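Local coordinates for protein lantibiotic dehydratase (Microbispora corallina, PDB 5EHK) that probably dehydrates serine and threonine residues of the NAI-107 precursor peptide in a tRNA-dependent step of lantibiotic biosynthesis, at residues V14-V18 and M136-P142; F965-P970 and Y1057-F1061; A392-L396 and A492-P498. All coordinates share one frame; numbering follows the deposited sequence.

Contact 1 of 3, residues V14-V18 and M136-P142; sequences VRTPV and MRTRPTP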
loop_
_atom_site.group_PDB
_atom_site.type_symbol
_atom_site.label_atom_id
_atom_site.label_comp_id
_atom_site.label_asym_id
_atom_site.label_seq_id
_atom_site.Cartn_x
_atom_site.Cartn_y
_atom_site.Cartn_z
ATOM N N VAL A 14 -7.316 18.486 -38.289
ATOM C CA VAL A 14 -6.325 17.626 -38.911
ATOM C C VAL A 14 -4.985 18.178 -38.520
ATOM O O VAL A 14 -4.800 19.397 -38.544
ATOM C CB VAL A 14 -6.426 17.660 -40.443
ATOM C CG1 VAL A 14 -5.374 16.759 -41.057
ATOM C CG2 VAL A 14 -7.817 17.242 -40.886
ATOM N N ARG A 15 -4.083 17.299 -38.087
ATOM C CA ARG A 15 -2.696 17.676 -37.832
ATOM C C ARG A 15 -1.876 17.040 -38.923
ATOM O O ARG A 15 -2.125 15.890 -39.283
ATOM C CB ARG A 15 -2.191 17.137 -36.494
ATOM C CG ARG A 15 -3.139 17.204 -35.314
ATOM C CD ARG A 15 -2.443 16.647 -34.074
ATOM N NE ARG A 15 -3.248 16.796 -32.868
ATOM C CZ ARG A 15 -3.763 15.768 -32.198
ATOM N NH1 ARG A 15 -3.552 14.518 -32.607
ATOM N NH2 ARG A 15 -4.493 15.987 -31.123
ATOM N N THR A 16 -0.907 17.764 -39.462
ATOM C CA THR A 16 -0.100 17.217 -40.548
ATOM C C THR A 16 1.235 17.937 -40.749
ATOM O O THR A 16 1.330 19.137 -40.499
ATOM C CB THR A 16 -0.935 17.202 -41.837
ATOM O OG1 THR A 16 -1.285 15.845 -42.140
ATOM C CG2 THR A 16 -0.196 17.850 -43.021
ATOM N N PRO A 17 2.278 17.209 -41.192
ATOM C CA PRO A 17 3.545 17.901 -41.479
ATOM C C PRO A 17 3.545 18.609 -42.846
ATOM O O PRO A 17 2.739 18.260 -43.706
ATOM C CB PRO A 17 4.566 16.755 -41.463
ATOM C CG PRO A 17 3.781 15.555 -41.879
ATOM C CD PRO A 17 2.381 15.750 -41.375
ATOM N N VAL A 18 4.441 19.573 -43.052
ATOM C CA VAL A 18 4.492 20.266 -44.340
ATOM C C VAL A 18 4.854 19.287 -45.453
ATOM O O VAL A 18 4.241 19.308 -46.519
ATOM C CB VAL A 18 5.512 21.414 -44.370
ATOM C CG1 VAL A 18 5.520 22.175 -43.063
ATOM C CG2 VAL A 18 6.871 20.867 -44.665
ATOM N N MET A 136 9.786 17.107 -40.340
ATOM C CA MET A 136 9.119 18.013 -41.274
ATOM C C MET A 136 8.345 17.259 -42.339
ATOM O O MET A 136 7.388 17.778 -42.940
ATOM C CB MET A 136 10.131 18.929 -41.948
ATOM C CG MET A 136 9.485 20.083 -42.664
ATOM S SD MET A 136 10.640 21.389 -43.111
ATOM C CE MET A 136 9.526 22.797 -43.116
ATOM N N ARG A 137 8.743 16.013 -42.544
ATOM C CA ARG A 137 8.180 15.235 -43.615
ATOM C C ARG A 137 7.284 14.093 -43.116
ATOM O O ARG A 137 6.558 13.474 -43.889
ATOM C CB ARG A 137 9.300 14.823 -44.591
ATOM C CG ARG A 137 9.899 16.073 -45.325
ATOM C CD ARG A 137 11.264 15.875 -46.011
ATOM N NE ARG A 137 11.214 14.807 -47.021
ATOM C CZ ARG A 137 10.868 14.946 -48.306
ATOM N NH1 ARG A 137 10.527 16.131 -48.815
ATOM N NH2 ARG A 137 10.861 13.870 -49.085
ATOM N N THR A 138 7.299 13.843 -41.809
ATOM C CA THR A 138 6.527 12.730 -41.254
ATOM C C THR A 138 5.751 12.967 -39.969
ATOM O O THR A 138 4.791 12.253 -39.728
ATOM C CB THR A 138 7.391 11.475 -41.039
ATOM O OG1 THR A 138 8.538 11.815 -40.241
ATOM C CG2 THR A 138 7.839 10.898 -42.377
ATOM N N ARG A 139 6.160 13.924 -39.134
ATOM C CA ARG A 139 5.488 14.118 -37.828
ATOM C C ARG A 139 4.319 15.079 -37.790
ATOM O O ARG A 139 4.507 16.297 -37.776
ATOM C CB ARG A 139 6.462 14.550 -36.718
ATOM C CG ARG A 139 5.775 14.737 -35.360
ATOM C CD ARG A 139 6.112 13.668 -34.380
ATOM N NE ARG A 139 6.987 14.184 -33.337
ATOM C CZ ARG A 139 6.627 14.356 -32.070
ATOM N NH1 ARG A 139 5.403 14.038 -31.670
ATOM N NH2 ARG A 139 7.505 14.834 -31.201
ATOM N N PRO A 140 3.109 14.526 -37.656
ATOM C CA PRO A 140 1.888 15.340 -37.686
ATOM C C PRO A 140 1.743 16.294 -36.505
ATOM O O PRO A 140 0.971 17.244 -36.626
ATOM C CB PRO A 140 0.766 14.297 -37.658
ATOM C CG PRO A 140 1.392 13.077 -37.054
ATOM C CD PRO A 140 2.840 13.096 -37.445
ATOM N N THR A 141 2.492 16.095 -35.424
ATOM C CA THR A 141 2.302 16.897 -34.221
ATOM C C THR A 141 2.599 18.372 -34.507
ATOM O O THR A 141 3.717 18.710 -34.915
ATOM C CB THR A 141 3.202 16.397 -33.072
ATOM O OG1 THR A 141 3.115 14.975 -32.974
ATOM C CG2 THR A 141 2.798 17.032 -31.754
ATOM N N PRO A 142 1.575 19.238 -34.369
ATOM C CA PRO A 142 1.742 20.649 -34.738
ATOM C C PRO A 142 2.830 21.275 -33.903
ATOM O O PRO A 142 2.669 21.443 -32.698
ATOM C CB PRO A 142 0.374 21.260 -34.430
ATOM C CG PRO A 142 -0.574 20.147 -34.602
ATOM C CD PRO A 142 0.165 18.926 -34.069
#

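Contact 2 of 3, residues F965-P970 and Y1057-F1061; sequences FGPPAP and YREAF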
loop_
_atom_site.group_PDB
_atom_site.type_symbol
_atom_site.label_atom_id
_atom_site.label_comp_id
_atom_site.label_asym_id
_atom_site.label_seq_id
_atom_site.Cartn_x
_atom_site.Cartn_y
_atom_site.Cartn_z
ATOM N N PHE A 965 -37.065 4.201 22.400
ATOM C CA PHE A 965 -37.152 5.480 21.703
ATOM C C PHE A 965 -38.611 5.856 21.499
ATOM O O PHE A 965 -38.979 7.040 21.553
ATOM C CB PHE A 965 -36.436 5.451 20.360
ATOM C CG PHE A 965 -36.280 6.811 19.736
ATOM C CD1 PHE A 965 -35.233 7.643 20.102
ATOM C CD2 PHE A 965 -37.182 7.265 18.795
ATOM C CE1 PHE A 965 -35.083 8.896 19.530
ATOM C CE2 PHE A 965 -37.043 8.515 18.223
ATOM C CZ PHE A 965 -35.996 9.333 18.589
ATOM N N GLY A 966 -39.442 4.844 21.274
ATOM C CA GLY A 966 -40.862 5.078 21.112
ATOM C C GLY A 966 -41.254 5.299 19.668
ATOM O O GLY A 966 -40.428 5.147 18.762
ATOM N N PRO A 967 -42.528 5.666 19.452
ATOM C CA PRO A 967 -43.137 5.868 18.132
ATOM C C PRO A 967 -42.343 6.893 17.335
ATOM O O PRO A 967 -41.787 7.808 17.928
ATOM C CB PRO A 967 -44.508 6.458 18.470
ATOM C CG PRO A 967 -44.334 7.073 19.821
ATOM C CD PRO A 967 -43.381 6.173 20.541
ATOM N N PRO A 968 -42.258 6.718 16.015
ATOM C CA PRO A 968 -41.661 7.726 15.135
ATOM C C PRO A 968 -42.418 9.052 15.110
ATOM O O PRO A 968 -43.448 9.199 15.771
ATOM C CB PRO A 968 -41.679 7.052 13.760
ATOM C CG PRO A 968 -41.661 5.581 14.052
ATOM C CD PRO A 968 -42.466 5.432 15.327
ATOM N N ALA A 969 -41.850 10.037 14.423
ATOM C CA ALA A 969 -42.579 11.245 14.062
ATOM C C ALA A 969 -43.429 10.847 12.867
ATOM O O ALA A 969 -43.076 9.898 12.163
ATOM C CB ALA A 969 -41.628 12.363 13.696
ATOM N N PRO A 970 -44.572 11.526 12.656
ATOM C CA PRO A 970 -45.429 11.193 11.507
ATOM C C PRO A 970 -44.752 11.437 10.156
ATOM O O PRO A 970 -43.956 12.367 10.009
ATOM C CB PRO A 970 -46.632 12.136 11.669
ATOM C CG PRO A 970 -46.205 13.185 12.623
ATOM C CD PRO A 970 -45.167 12.573 13.507
ATOM N N TYR A 1057 -37.861 14.533 21.320
ATOM C CA TYR A 1057 -37.632 14.537 19.898
ATOM C C TYR A 1057 -38.911 14.659 19.082
ATOM O O TYR A 1057 -38.958 15.391 18.095
ATOM C CB TYR A 1057 -36.882 13.300 19.455
ATOM C CG TYR A 1057 -36.757 13.323 17.968
ATOM C CD1 TYR A 1057 -35.898 14.218 17.346
ATOM C CD2 TYR A 1057 -37.522 12.486 17.184
ATOM C CE1 TYR A 1057 -35.800 14.264 15.992
ATOM C CE2 TYR A 1057 -37.428 12.521 15.831
ATOM C CZ TYR A 1057 -36.569 13.409 15.237
ATOM O OH TYR A 1057 -36.477 13.438 13.867
ATOM N N ARG A 1058 -39.945 13.935 19.489
ATOM C CA ARG A 1058 -41.227 14.032 18.810
ATOM C C ARG A 1058 -41.856 15.395 19.089
ATOM O O ARG A 1058 -42.526 15.941 18.243
ATOM C CB ARG A 1058 -42.163 12.892 19.225
ATOM C CG ARG A 1058 -41.953 11.601 18.446
ATOM C CD ARG A 1058 -42.866 10.483 18.956
ATOM N NE ARG A 1058 -42.841 10.390 20.412
ATOM C CZ ARG A 1058 -42.051 9.577 21.102
ATOM N NH1 ARG A 1058 -41.214 8.758 20.465
ATOM N NH2 ARG A 1058 -42.102 9.591 22.434
ATOM N N GLU A 1059 -41.616 15.943 20.274
ATOM C CA GLU A 1059 -42.116 17.270 20.635
ATOM C C GLU A 1059 -41.611 18.401 19.721
ATOM O O GLU A 1059 -42.294 19.406 19.523
ATOM C CB GLU A 1059 -41.756 17.591 22.085
ATOM C CG GLU A 1059 -42.953 17.801 22.983
ATOM C CD GLU A 1059 -43.161 16.662 23.965
ATOM O OE1 GLU A 1059 -43.516 15.541 23.521
ATOM O OE2 GLU A 1059 -42.971 16.896 25.186
ATOM N N ALA A 1060 -40.426 18.211 19.149
ATOM C CA ALA A 1060 -39.714 19.249 18.407
ATOM C C ALA A 1060 -39.816 18.974 16.906
ATOM O O ALA A 1060 -39.343 19.762 16.072
ATOM C CB ALA A 1060 -38.261 19.311 18.846
ATOM N N PHE A 1061 -40.424 17.834 16.582
ATOM C CA PHE A 1061 -40.709 17.462 15.204
ATOM C C PHE A 1061 -41.588 18.523 14.572
ATOM O O PHE A 1061 -42.340 19.218 15.267
ATOM C CB PHE A 1061 -41.481 16.135 15.159
ATOM C CG PHE A 1061 -42.980 16.300 14.895
ATOM C CD1 PHE A 1061 -43.510 16.055 13.631
ATOM C CD2 PHE A 1061 -43.854 16.710 15.908
ATOM C CE1 PHE A 1061 -44.872 16.216 13.392
ATOM C CE2 PHE A 1061 -45.214 16.867 15.677
ATOM C CZ PHE A 1061 -45.727 16.622 14.420
#

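Contact 3 of 3, residues A392-L396 and A492-P498; sequences ALWRL and AAPADLP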
loop_
_atom_site.group_PDB
_atom_site.type_symbol
_atom_site.label_atom_id
_atom_site.label_comp_id
_atom_site.label_asym_id
_atom_site.label_seq_id
_atom_site.Cartn_x
_atom_site.Cartn_y
_atom_site.Cartn_z
ATOM N N ALA A 392 -16.358 0.940 -28.025
ATOM C CA ALA A 392 -15.633 -0.237 -27.598
ATOM C C ALA A 392 -14.712 0.094 -26.423
ATOM O O ALA A 392 -14.708 -0.606 -25.400
ATOM C CB ALA A 392 -14.832 -0.796 -28.756
ATOM N N LEU A 393 -13.919 1.149 -26.606
ATOM C CA LEU A 393 -13.048 1.676 -25.566
ATOM C C LEU A 393 -13.824 2.028 -24.315
ATOM O O LEU A 393 -13.331 1.866 -23.206
ATOM C CB LEU A 393 -12.296 2.907 -26.046
ATOM C CG LEU A 393 -11.176 2.594 -27.035
ATOM C CD1 LEU A 393 -10.376 3.855 -27.291
ATOM C CD2 LEU A 393 -10.280 1.453 -26.560
ATOM N N TRP A 394 -15.028 2.548 -24.480
ATOM C CA TRP A 394 -15.799 2.887 -23.302
ATOM C C TRP A 394 -16.237 1.631 -22.578
ATOM O O TRP A 394 -16.119 1.554 -21.369
ATOM C CB TRP A 394 -17.004 3.771 -23.645
ATOM C CG TRP A 394 -17.789 4.194 -22.436
ATOM C CD1 TRP A 394 -17.430 5.125 -21.513
ATOM C CD2 TRP A 394 -19.083 3.716 -22.043
ATOM N NE1 TRP A 394 -18.416 5.243 -20.555
ATOM C CE2 TRP A 394 -19.440 4.392 -20.867
ATOM C CE3 TRP A 394 -19.972 2.785 -22.577
ATOM C CZ2 TRP A 394 -20.639 4.165 -20.221
ATOM C CZ3 TRP A 394 -21.158 2.559 -21.930
ATOM C CH2 TRP A 394 -21.485 3.239 -20.766
ATOM N N ARG A 395 -16.706 0.628 -23.311
ATOM C CA ARG A 395 -17.229 -0.554 -22.645
ATOM C C ARG A 395 -16.122 -1.287 -21.894
ATOM O O ARG A 395 -16.394 -1.982 -20.911
ATOM C CB ARG A 395 -17.932 -1.493 -23.624
ATOM C CG ARG A 395 -19.191 -0.949 -24.267
ATOM C CD ARG A 395 -19.674 -1.906 -25.373
ATOM N NE ARG A 395 -20.062 -3.218 -24.852
ATOM C CZ ARG A 395 -19.992 -4.344 -25.556
ATOM N NH1 ARG A 395 -19.519 -4.328 -26.800
ATOM N NH2 ARG A 395 -20.378 -5.492 -25.011
ATOM N N LEU A 396 -14.893 -1.105 -22.378
ATOM C CA LEU A 396 -13.679 -1.769 -21.894
ATOM C C LEU A 396 -12.955 -0.990 -20.798
ATOM O O LEU A 396 -11.897 -1.400 -20.309
ATOM C CB LEU A 396 -12.704 -1.936 -23.062
ATOM C CG LEU A 396 -13.106 -2.974 -24.105
ATOM C CD1 LEU A 396 -12.051 -3.068 -25.197
ATOM C CD2 LEU A 396 -13.365 -4.325 -23.459
ATOM N N ALA A 492 -21.196 -1.854 -18.686
ATOM C CA ALA A 492 -21.181 -0.403 -18.545
ATOM C C ALA A 492 -22.575 0.238 -18.727
ATOM O O ALA A 492 -23.177 0.149 -19.786
ATOM C CB ALA A 492 -20.172 0.192 -19.508
ATOM N N ALA A 493 -23.058 0.916 -17.694
ATOM C CA ALA A 493 -24.390 1.502 -17.696
ATOM C C ALA A 493 -24.487 2.789 -18.512
ATOM O O ALA A 493 -23.638 3.676 -18.387
ATOM C CB ALA A 493 -24.818 1.773 -16.270
ATOM N N PRO A 494 -25.560 2.926 -19.311
ATOM C CA PRO A 494 -25.735 4.137 -20.136
ATOM C C PRO A 494 -25.811 5.450 -19.330
ATOM O O PRO A 494 -25.450 6.497 -19.864
ATOM C CB PRO A 494 -27.034 3.851 -20.911
ATOM C CG PRO A 494 -27.710 2.761 -20.138
ATOM C CD PRO A 494 -26.601 1.925 -19.591
ATOM N N ALA A 495 -26.242 5.394 -18.073
ATOM C CA ALA A 495 -26.275 6.587 -17.231
ATOM C C ALA A 495 -24.891 7.146 -16.935
ATOM O O ALA A 495 -24.759 8.273 -16.478
ATOM C CB ALA A 495 -26.985 6.288 -15.933
ATOM N N ASP A 496 -23.864 6.334 -17.166
ATOM C CA ASP A 496 -22.487 6.707 -16.847
ATOM C C ASP A 496 -21.749 7.273 -18.049
ATOM O O ASP A 496 -20.552 7.563 -17.980
ATOM C CB ASP A 496 -21.720 5.497 -16.297
ATOM C CG ASP A 496 -22.251 5.028 -14.949
ATOM O OD1 ASP A 496 -23.055 5.773 -14.342
ATOM O OD2 ASP A 496 -21.853 3.920 -14.496
ATOM N N LEU A 497 -22.453 7.407 -19.160
ATOM C CA LEU A 497 -21.801 7.886 -20.359
ATOM C C LEU A 497 -21.304 9.300 -20.131
ATOM O O LEU A 497 -22.012 10.131 -19.586
ATOM C CB LEU A 497 -22.746 7.830 -21.560
ATOM C CG LEU A 497 -23.016 6.456 -22.182
ATOM C CD1 LEU A 497 -24.219 6.577 -23.077
ATOM C CD2 LEU A 497 -21.808 5.961 -22.953
ATOM N N PRO A 498 -20.079 9.576 -20.561
ATOM C CA PRO A 498 -19.511 10.909 -20.368
ATOM C C PRO A 498 -20.162 11.908 -21.306
ATOM O O PRO A 498 -20.740 11.487 -22.315
ATOM C CB PRO A 498 -18.060 10.715 -20.786
ATOM C CG PRO A 498 -18.138 9.645 -21.833
ATOM C CD PRO A 498 -19.195 8.704 -21.350
#

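Contact 1 of 3, residues V14-V18 and M136-P142
Pro17 sets its ring against the chain that leaves helix 119-138, and its CB, CG and CD each meet a different part of that turn. Pro17 CB faces two carbonyls, those of Met136 and Arg139, and lies 3.3 Å from Met136 O. Pro17 CG leans on the peptide of Thr138, while Pro17 CD reaches Pro140 CA at 3.7 Å. The pyrrolidine thus packs on backbone atoms rather than on side chains. One residue further on, Val18 and Met136 meet with their side chains oblique to one another. Met136 has CG anti to the backbone N (chi1 -166°) and is extended beyond it, which carries CG and the terminal methyl across Val18 CG2: Val18 CG2 lies 3.4 Å from Met136 CG and 3.6 Å from Met136 CE. Phe146 also touches this methionine. The strand supplying Pro17, 6-17, is antiparallel to 147-155 and to 785-792, and its backbone bonds go to those neighbours: Thr16 pairs with Gly148 and Arg15 with Glu785. Against the 136-142 turn the strand offers mainly side chains, and Thr16 N, although 3.4 Å from Pro140 O, meets it at a poor angle for bonding. Beyond that point Arg15 turns its CB toward the turn, with Pro140 O close by, while CB of the Pro140 ring rests near Arg15 O. From CG to NE the arginine is extended, and its aliphatic part crosses the CG-CD edge of Pro142 obliquely, with Arg15 CD 3.5 Å from Pro142 CD. Its NH1 continues past the proline to a salt bridge with Glu785 of the adjoining strand.

Contact 2 of 3, residues F965-P970 and Y1057-F1061
The break at the end of helix 950-965, where Gly966 leaves helical geometry with a positive phi and a proline-rich loop begins, is gripped by Arg1058 from the last turn of helix 1044-1059. Both hydrogen bonds use NH1. The one to Phe965 O, 3.0 Å from Arg1058 NH1, is nearly straight at 161° and lies at the edge of the guanidinium, in its plane. The other, from Arg1058 NH1 to Pro967 O at 2.8 Å, is more bent: the donor meets a carbonyl lone pair in plane, but the oxygen is tilted out of the guanidinium plane. The side chain bends at chi3 (-47°), and Pro967, crossing it at about a right angle, lies over one guanidinium face, offset toward its rim. This is helix-end packing within the C-terminal family region, and helix 1068-1085 adds to it through Gln1070, which accepts a bond from Ala969 N. Beside this arginine, the edge of the Phe965 ring approaches Tyr1057, Phe965 CZ lying 3.8 Å from Tyr1057 CD2, and the rings meet obliquely with planes at 49°. Trp996 meets Phe965 too, and its NE1 bonds Gly966 O. Further along the loop, Ala969 CB points toward the 1057-1061 segment and lies 4.0 Å from Phe1061 CB. Pro970 crosses the Phe1061 ring at roughly a right angle, a less certain contact because that phenylalanine is poorly ordered.

Contact 3 of 3, residues A392-L396 and A492-P498
Trp394 is held from both faces by aliphatic groups of the 492-498 loop, and these CH-pi contacts carry most of the meeting. On one face Leu497 CD2 stands 3.3 Å from the centroid of the Trp394 six-membered ring and 5° off its normal, so this methyl is almost squarely over the ring. On the opposite face Ala492 CB sits 3.8 Å from the same centroid and 25° off the normal, displaced toward the CZ3 and CH2 side. Trp394 can present its indole this way because CG is anti to the backbone N (chi1 -177°), sending the ring out from the final turn of helix 380-395 into the loop; Leu497 crosses it at about a right angle.

A second group of contacts lies around the rim. Ala493 O faces the ring edge near its plane, 3.2 Å from Trp394 CH2, and the same oxygen accepts Asp496 N, so one oxygen closes the 3-10 turn and also faces the indole edge. At the pyrrole end, Pro498 CD comes 3.6 Å from Trp394 NE1, obliquely to the ring.

Polar bonds complete the setting from outside. Trp394 NE1 donates to Arg661 O, which satisfies the buried indole nitrogen, while the backbone of Arg661 also pairs with Asp496. Salt bridges join Arg395 to Glu481 and Asp496 to Arg799, and Phe6 of strand 6-17 lies against Leu497 and Pro498. The whole is a tryptophan at a helix end clamped on both faces by CH-pi contacts, joining helix 380-395 to the loop that leads into strand 500-508 in the N-terminal family region.

How the contacts relate
The three contacts show one principle in different chemistry: each packs the end of a helix against a differently built segment, a strand in contact 1 and a loop in contacts 2 and 3. All are partly buried and include exposed residues; contact 3 lies closest to the chain centre, contact 2 farthest. Contact 3 relies on a buried indole between methyl groups, contact 1 on proline and aliphatic packing. Contact 2 alone is closed by direct hydrogen bonds, from an arginine to loop carbonyls. Strand 6-17 links contacts 1 and 3: Phe6 abuts contact 3 and the strand's end forms contact 1, their centres about 32 Å apart. Contact 2, in the C-terminal family region, lies about 72 Å from contact 1 between centres.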